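Local coordinates for protein NADPH-dependent aldehyde reductase YqhD (Escherichia coli, PDB 4QGS) that reduces a broad range of short-chain aldehydes to alcohols with NADPH, using one catalytic zinc ion per subunit, at residues H292-A297 with L348-H353; W275-L280 with I298-L303. One frame throughout, in Å; residues are numbered along the deposited sequence.

Interactions 1 and 2 share helix 292-306: its first turns meet the 348-353 loop in interaction 1, and the turns that follow meet helix 276-288 in interaction 2. Their centres lie about 11 Å apart, and each brings one histidine to the catalytic zinc, H292 and H278 respectively. The two NE2 atoms of H292 and H278 come within 3.1 Å of each other at the metal. Behind them, L296 CD1 sits 3.5 Å from H278 CE1, so the first contact packs directly against the second. On the far side of the shared helix, the carbonyl carbon C of T352 lies 3.9 Å from I298 CG1.

Interaction 1 of 2, residues H292-A297 with L348-H353; sequences HAQTLA and LGVPTH. With ZN (zinc ion), chain B.
V350 reaches from the loop onto helix 292-306 with one methyl, CG1, which lies 3.7 Å from A297 CB and 3.9 Å from Q294 CA. With CG1 anti to the backbone N (chi1 -169°), this branch rests on the helix between Q294 and A297, three residues apart. The Q294 and V350 side chains cross obliquely, touching through CG and CG1, and beyond CG the Q294 chain stays extended (chi2 169°). Q294 NE2 donates to a water 3.1 Å away, which in turn donates to G349 O, while Q294 OE1 accepts from the backbone N of D291. The amide thus ties the loop to the helix through solvent and also bonds back to the residue just before the helix. G349, with positive phi, ends helix 330-347 in a Schellman motif, and the chain then passes helix 292-306, with V350 and T352 touching it, within the helical C-terminal domain of the iron-containing alcohol dehydrogenase family.

Further on, T352 faces A297 with its carbon side: CG2 lies 3.4 Å from A297 O, and CB is equally near. This carbonyl is buried without a hydrogen-bonding partner; four residues later comes P301, which has no N-H to offer it. T352 OG1 stands between its own N and carbonyl carbon (chi1 63°) and bonds instead to R342 on helix 330-347, whose F345 also touches A297 and T352.

At the other end of the segment, H292 binds zinc through NE2 at 2.1 Å, with D205, H209, H278 and two waters as the remaining ligands. L296 CD1 lies 3.6 Å above one face of the H292 imidazole, offset toward the rim. H292 O accepts both the helical N-H of L296 and the hydroxyl of T295, whose OG1 is 2.7 Å away on a lone pair in the carbonyl plane.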
ATOM      1  N   HIS A 292       9.560  -0.841  -4.258  1.00 14.84           N
ATOM      2  CA  HIS A 292       8.407   0.019  -4.580  1.00 14.45           C
ATOM      3  C   HIS A 292       8.644   1.472  -4.178  1.00 15.89           C
ATOM      4  O   HIS A 292       8.543   2.386  -5.012  1.00 15.41           O
ATOM      5  CB  HIS A 292       7.148  -0.526  -3.894  1.00 15.50           C
ATOM      6  CG  HIS A 292       5.910   0.305  -4.110  1.00 15.32           C
ATOM      7  ND1 HIS A 292       5.459   0.663  -5.359  1.00 17.60           N
ATOM      8  CD2 HIS A 292       5.025   0.819  -3.219  1.00 18.03           C
ATOM      9  CE1 HIS A 292       4.345   1.377  -5.231  1.00 18.14           C
ATOM     10  NE2 HIS A 292       4.064   1.484  -3.945  1.00 16.16           N
ATOM     11  N   ALA A 293       8.991   1.689  -2.917  1.00 15.84           N
ATOM     12  CA  ALA A 293       9.128   3.052  -2.406  1.00 16.71           C
ATOM     13  C   ALA A 293      10.292   3.807  -3.033  1.00 15.09           C
ATOM     14  O   ALA A 293      10.225   5.028  -3.180  1.00 15.48           O
ATOM     15  CB  ALA A 293       9.281   3.037  -0.890  1.00 17.02           C
ATOM     16  N   GLN A 294      11.364   3.091  -3.391  1.00 13.99           N
ATOM     17  CA  GLN A 294      12.488   3.736  -4.072  1.00 13.64           C
ATOM     18  C   GLN A 294      12.035   4.302  -5.410  1.00 13.99           C
ATOM     19  O   GLN A 294      12.416   5.414  -5.784  1.00 14.96           O
ATOM     20  CB  GLN A 294      13.650   2.743  -4.280  1.00 14.62           C
ATOM     21  CG  GLN A 294      14.276   2.283  -2.984  1.00 17.90           C
ATOM     22  CD  GLN A 294      15.238   1.110  -3.178  1.00 17.30           C
ATOM     23  OE1 GLN A 294      15.189   0.404  -4.192  1.00 19.28           O
ATOM     24  NE2 GLN A 294      16.106   0.889  -2.191  1.00 23.51           N
ATOM     25  N   THR A 295      11.199   3.559  -6.126  1.00 14.21           N
ATOM     26  CA  THR A 295      10.750   4.050  -7.430  1.00 13.54           C
ATOM     27  C   THR A 295       9.877   5.297  -7.265  1.00 16.21           C
ATOM     28  O   THR A 295       9.893   6.188  -8.122  1.00 15.90           O
ATOM     29  CB  THR A 295       9.972   2.987  -8.221  1.00 13.27           C
ATOM     30  OG1 THR A 295       8.678   2.784  -7.629  1.00 15.84           O
ATOM     31  CG2 THR A 295      10.768   1.661  -8.260  1.00 13.64           C
ATOM     32  N   LEU A 296       9.122   5.366  -6.168  1.00 14.37           N
ATOM     33  CA  LEU A 296       8.276   6.537  -5.916  1.00 13.29           C
ATOM     34  C   LEU A 296       9.101   7.769  -5.561  1.00 14.84           C
ATOM     35  O   LEU A 296       8.778   8.887  -5.977  1.00 15.45           O
ATOM     36  CB  LEU A 296       7.262   6.249  -4.787  1.00 13.39           C
ATOM     37  CG  LEU A 296       6.381   5.008  -4.957  1.00 15.16           C
ATOM     38  CD1 LEU A 296       5.445   4.828  -3.733  1.00 14.78           C
ATOM     39  CD2 LEU A 296       5.574   5.034  -6.249  1.00 15.14           C
ATOM     40  N   ALA A 297      10.148   7.571  -4.770  1.00 13.88           N
ATOM     41  CA  ALA A 297      11.005   8.669  -4.348  1.00 15.18           C
ATOM     42  C   ALA A 297      11.736   9.257  -5.550  1.00 15.21           C
ATOM     43  O   ALA A 297      11.994  10.460  -5.606  1.00 16.70           O
ATOM     44  CB  ALA A 297      11.998   8.198  -3.305  1.00 14.38           C
ATOM     45  N   LEU A 348      15.605   9.989   4.910  1.00 17.45           N
ATOM     46  CA  LEU A 348      15.105   8.682   5.329  1.00 17.85           C
ATOM     47  C   LEU A 348      15.973   7.539   4.804  1.00 16.69           C
ATOM     48  O   LEU A 348      15.761   6.383   5.162  1.00 21.12           O
ATOM     49  CB  LEU A 348      13.663   8.472   4.853  1.00 20.47           C
ATOM     50  CG  LEU A 348      12.585   9.329   5.512  1.00 17.91           C
ATOM     51  CD1 LEU A 348      11.266   9.117   4.763  1.00 17.33           C
ATOM     52  CD2 LEU A 348      12.430   9.007   7.003  1.00 20.30           C
ATOM     53  N   GLY A 349      16.936   7.865   3.946  1.00 19.27           N
ATOM     54  CA  GLY A 349      17.797   6.848   3.359  1.00 18.50           C
ATOM     55  C   GLY A 349      17.278   6.306   2.040  1.00 19.43           C
ATOM     56  O   GLY A 349      17.694   5.234   1.600  1.00 22.15           O
ATOM     57  N   VAL A 350      16.378   7.050   1.395  1.00 15.09           N
ATOM     58  CA  VAL A 350      15.790   6.639   0.120  1.00 18.55           C
ATOM     59  C   VAL A 350      16.151   7.628  -0.993  1.00 19.06           C
ATOM     60  O   VAL A 350      15.485   8.646  -1.164  1.00 19.80           O
ATOM     61  CB  VAL A 350      14.241   6.528   0.187  1.00 16.78           C
ATOM     62  CG1 VAL A 350      13.712   5.842  -1.071  1.00 19.31           C
ATOM     63  CG2 VAL A 350      13.802   5.768   1.447  1.00 18.59           C
ATOM     64  N   PRO A 351      17.220   7.334  -1.744  1.00 18.90           N
ATOM     65  CA  PRO A 351      17.728   8.224  -2.798  1.00 19.85           C
ATOM     66  C   PRO A 351      16.720   8.514  -3.900  1.00 18.82           C
ATOM     67  O   PRO A 351      15.866   7.676  -4.205  1.00 21.02           O
ATOM     68  CB  PRO A 351      18.930   7.444  -3.364  1.00 18.70           C
ATOM     69  CG  PRO A 351      19.363   6.575  -2.255  1.00 22.74           C
ATOM     70  CD  PRO A 351      18.103   6.175  -1.529  1.00 19.37           C
ATOM     71  N   THR A 352      16.841   9.677  -4.528  1.00 16.79           N
ATOM     72  CA  THR A 352      15.802  10.127  -5.451  1.00 16.14           C
ATOM     73  C   THR A 352      16.222  10.315  -6.911  1.00 19.20           C
ATOM     74  O   THR A 352      15.479  10.886  -7.683  1.00 18.02           O
ATOM     75  CB  THR A 352      15.200  11.458  -4.959  1.00 20.96           C
ATOM     76  OG1 THR A 352      16.221  12.462  -4.949  1.00 20.91           O
ATOM     77  CG2 THR A 352      14.619  11.303  -3.545  1.00 21.90           C
ATOM     78  N   HIS A 353      17.396   9.821  -7.306  1.00 19.30           N
ATOM     79  CA  HIS A 353      17.794   9.859  -8.711  1.00 17.67           C
ATOM     80  C   HIS A 353      18.156   8.462  -9.220  1.00 17.40           C
ATOM     81  O   HIS A 353      18.672   7.639  -8.458  1.00 17.09           O
ATOM     82  CB  HIS A 353      18.988  10.813  -8.917  1.00 18.82           C
ATOM     83  CG  HIS A 353      18.691  12.246  -8.582  1.00 22.56           C
ATOM     84  ND1 HIS A 353      18.961  12.796  -7.347  1.00 28.31           N
ATOM     85  CD2 HIS A 353      18.141  13.239  -9.322  1.00 29.79           C
ATOM     86  CE1 HIS A 353      18.588  14.063  -7.338  1.00 26.37           C
ATOM     87  NE2 HIS A 353      18.088  14.358  -8.526  1.00 29.04           N
TER
HETATM   88 ZN    ZN B 401       2.344   2.295  -3.059  1.00 22.30          ZN
HETATM   89  O   HOH W   1      16.702   2.838   0.206  1.00 39.73           O
HETATM   90  O   HOH W   2       1.114   0.903  -4.029  1.00 26.32           O
HETATM   91  O   HOH W   3       2.084   0.674  -1.668  1.00 27.91           O

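Interaction 2 of 2, residues W275-L280 with I298-L303; sequences WATHML and IVLPAL. With ZN (zinc ion), chain B.
The hydroxyl of T277 meets leucine methyls across the interface, its OG1 lying 3.5 Å from L300 CD1 and 3.7 Å from L303 CD1. OG1 is anti to the carbonyl carbon (chi1 -68°), whereas CG2 approaches the backbone of L300, 3.8 Å from its N, and also V299 CG1. An alanine at T277 would probably open a gap beside the two leucine methyls and L300 N, leaving the L300 and L303 side chains freer to shift. One turn further, L280 and V299 cross at about a right angle, V299 CG1 touching L280 CD1 at 3.9 Å. A276 CB closes the opposite end against L303 CD1 at 3.7 Å. The axes of segments 276-280 and 298-303 approach to 8.9 Å, with 131° between their N-to-C directions. Away from this apolar seam, H278 carries zinc on NE2, W275 CZ3 lies above one face of its ring, offset toward the rim, and E212 accepts from ND1, which probably fixes the ring's rotation. Around the pair, helix 387-396 covers L280 and L303 through I393, helix 330-347 packs on L300 and P301, and V208 and V211 of helix 196-211 meet T277 and L300.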
ATOM      1  N   TRP A 275      -1.916   9.106  -9.331  1.00 16.63           N
ATOM      2  CA  TRP A 275      -1.358   7.747  -9.400  1.00 20.09           C
ATOM      3  C   TRP A 275      -0.356   7.565 -10.524  1.00 19.61           C
ATOM      4  O   TRP A 275       0.138   6.462 -10.715  1.00 16.28           O
ATOM      5  CB  TRP A 275      -2.456   6.682  -9.498  1.00 18.15           C
ATOM      6  CG  TRP A 275      -3.328   6.728  -8.275  1.00 16.19           C
ATOM      7  CD1 TRP A 275      -4.621   7.165  -8.209  1.00 17.66           C
ATOM      8  CD2 TRP A 275      -2.942   6.403  -6.938  1.00 15.44           C
ATOM      9  NE1 TRP A 275      -5.074   7.103  -6.907  1.00 20.15           N
ATOM     10  CE2 TRP A 275      -4.058   6.638  -6.110  1.00 18.33           C
ATOM     11  CE3 TRP A 275      -1.762   5.915  -6.357  1.00 18.23           C
ATOM     12  CZ2 TRP A 275      -4.032   6.411  -4.740  1.00 18.69           C
ATOM     13  CZ3 TRP A 275      -1.735   5.694  -4.998  1.00 16.16           C
ATOM     14  CH2 TRP A 275      -2.868   5.935  -4.204  1.00 20.05           C
ATOM     15  N   ALA A 276      -0.044   8.639 -11.244  1.00 16.26           N
ATOM     16  CA  ALA A 276       0.951   8.529 -12.319  1.00 17.47           C
ATOM     17  C   ALA A 276       2.334   8.208 -11.759  1.00 17.94           C
ATOM     18  O   ALA A 276       3.114   7.487 -12.395  1.00 16.77           O
ATOM     19  CB  ALA A 276       0.999   9.804 -13.142  1.00 18.62           C
ATOM     20  N   THR A 277       2.644   8.744 -10.581  1.00 16.19           N
ATOM     21  CA  THR A 277       3.931   8.430  -9.933  1.00 16.71           C
ATOM     22  C   THR A 277       4.031   6.928  -9.660  1.00 18.27           C
ATOM     23  O   THR A 277       5.063   6.302  -9.949  1.00 17.00           O
ATOM     24  CB  THR A 277       4.120   9.229  -8.628  1.00 17.71           C
ATOM     25  OG1 THR A 277       4.287  10.621  -8.946  1.00 17.27           O
ATOM     26  CG2 THR A 277       5.362   8.738  -7.837  1.00 17.30           C
ATOM     27  N   HIS A 278       2.954   6.341  -9.139  1.00 16.29           N
ATOM     28  CA  HIS A 278       2.888   4.892  -8.967  1.00 15.22           C
ATOM     29  C   HIS A 278       3.027   4.125 -10.290  1.00 17.99           C
ATOM     30  O   HIS A 278       3.777   3.153 -10.352  1.00 15.72           O
ATOM     31  CB  HIS A 278       1.584   4.481  -8.246  1.00 15.96           C
ATOM     32  CG  HIS A 278       1.742   4.342  -6.760  1.00 16.11           C
ATOM     33  ND1 HIS A 278       1.870   5.426  -5.917  1.00 17.31           N
ATOM     34  CD2 HIS A 278       1.844   3.243  -5.966  1.00 17.07           C
ATOM     35  CE1 HIS A 278       2.033   5.004  -4.673  1.00 16.69           C
ATOM     36  NE2 HIS A 278       2.014   3.679  -4.676  1.00 18.22           N
ATOM     37  N   MET A 279       2.325   4.553 -11.343  1.00 15.70           N
ATOM     38  CA  MET A 279       2.367   3.814 -12.602  1.00 18.23           C
ATOM     39  C   MET A 279       3.762   3.853 -13.226  1.00 15.61           C
ATOM     40  O   MET A 279       4.256   2.824 -13.716  1.00 18.06           O
ATOM     41  CB  MET A 279       1.324   4.363 -13.581  1.00 17.39           C
ATOM     42  CG  MET A 279      -0.119   4.181 -13.087  1.00 20.35           C
ATOM     43  SD  MET A 279      -0.544   2.466 -12.709  1.00 28.17           S
ATOM     44  CE  MET A 279      -0.431   2.470 -10.928  1.00 29.73           C
ATOM     45  N   LEU A 280       4.403   5.022 -13.189  1.00 12.55           N
ATOM     46  CA  LEU A 280       5.773   5.161 -13.710  1.00 14.01           C
ATOM     47  C   LEU A 280       6.756   4.384 -12.849  1.00 15.13           C
ATOM     48  O   LEU A 280       7.655   3.705 -13.351  1.00 16.48           O
ATOM     49  CB  LEU A 280       6.196   6.632 -13.766  1.00 17.31           C
ATOM     50  CG  LEU A 280       5.534   7.522 -14.834  1.00 23.90           C
ATOM     51  CD1 LEU A 280       6.190   8.900 -14.863  1.00 25.00           C
ATOM     52  CD2 LEU A 280       5.629   6.874 -16.182  1.00 25.66           C
ATOM     53  N   ILE A 298      12.059   8.404  -6.515  1.00 14.42           N
ATOM     54  CA  ILE A 298      12.684   8.873  -7.739  1.00 15.74           C
ATOM     55  C   ILE A 298      11.695   9.667  -8.604  1.00 17.13           C
ATOM     56  O   ILE A 298      11.976  10.794  -9.022  1.00 17.36           O
ATOM     57  CB  ILE A 298      13.246   7.692  -8.582  1.00 14.03           C
ATOM     58  CG1 ILE A 298      14.412   6.998  -7.856  1.00 14.95           C
ATOM     59  CG2 ILE A 298      13.684   8.168  -9.972  1.00 15.32           C
ATOM     60  CD1 ILE A 298      14.687   5.624  -8.388  1.00 16.70           C
ATOM     61  N   VAL A 299      10.535   9.079  -8.871  1.00 15.66           N
ATOM     62  CA  VAL A 299       9.611   9.674  -9.841  1.00 14.57           C
ATOM     63  C   VAL A 299       8.897  10.923  -9.315  1.00 14.48           C
ATOM     64  O   VAL A 299       8.748  11.901 -10.058  1.00 16.36           O
ATOM     65  CB  VAL A 299       8.573   8.645 -10.305  1.00 13.82           C
ATOM     66  CG1 VAL A 299       7.484   9.294 -11.171  1.00 15.90           C
ATOM     67  CG2 VAL A 299       9.292   7.527 -11.085  1.00 13.63           C
ATOM     68  N   LEU A 300       8.451  10.904  -8.061  1.00 15.99           N
ATOM     69  CA  LEU A 300       7.593  12.000  -7.567  1.00 14.15           C
ATOM     70  C   LEU A 300       8.163  13.407  -7.801  1.00 16.28           C
ATOM     71  O   LEU A 300       7.462  14.253  -8.371  1.00 18.18           O
ATOM     72  CB  LEU A 300       7.293  11.827  -6.070  1.00 16.04           C
ATOM     73  CG  LEU A 300       6.254  12.836  -5.551  1.00 15.60           C
ATOM     74  CD1 LEU A 300       4.863  12.488  -6.041  1.00 18.09           C
ATOM     75  CD2 LEU A 300       6.299  12.867  -4.034  1.00 17.94           C
ATOM     76  N   PRO A 301       9.399  13.686  -7.347  1.00 16.86           N
ATOM     77  CA  PRO A 301       9.815  15.085  -7.493  1.00 16.39           C
ATOM     78  C   PRO A 301      10.005  15.471  -8.960  1.00 19.65           C
ATOM     79  O   PRO A 301       9.725  16.614  -9.312  1.00 19.03           O
ATOM     80  CB  PRO A 301      11.121  15.158  -6.707  1.00 19.29           C
ATOM     81  CG  PRO A 301      11.635  13.730  -6.663  1.00 21.51           C
ATOM     82  CD  PRO A 301      10.412  12.875  -6.634  1.00 17.99           C
ATOM     83  N   ALA A 302      10.449  14.537  -9.803  1.00 16.57           N
ATOM     84  CA  ALA A 302      10.557  14.824 -11.229  1.00 19.61           C
ATOM     85  C   ALA A 302       9.178  15.067 -11.841  1.00 18.51           C
ATOM     86  O   ALA A 302       8.997  15.968 -12.671  1.00 18.66           O
ATOM     87  CB  ALA A 302      11.276  13.681 -11.960  1.00 17.37           C
ATOM     88  N   LEU A 303       8.197  14.270 -11.421  1.00 16.05           N
ATOM     89  CA  LEU A 303       6.839  14.408 -11.952  1.00 15.94           C
ATOM     90  C   LEU A 303       6.230  15.741 -11.530  1.00 17.39           C
ATOM     91  O   LEU A 303       5.561  16.413 -12.333  1.00 17.09           O
ATOM     92  CB  LEU A 303       5.962  13.234 -11.490  1.00 17.36           C
ATOM     93  CG  LEU A 303       4.548  13.212 -12.091  1.00 16.60           C
ATOM     94  CD1 LEU A 303       4.066  11.791 -12.405  1.00 18.22           C
ATOM     95  CD2 LEU A 303       3.563  13.914 -11.165  1.00 17.00           C
TER
HETATM   96 ZN    ZN B 401       2.344   2.295  -3.059  1.00 22.30          ZN
HETATM   97  O   HOH W   2       1.114   0.903  -4.029  1.00 26.32           O
HETATM   98  O   HOH W   3       2.084   0.674  -1.668  1.00 27.91           O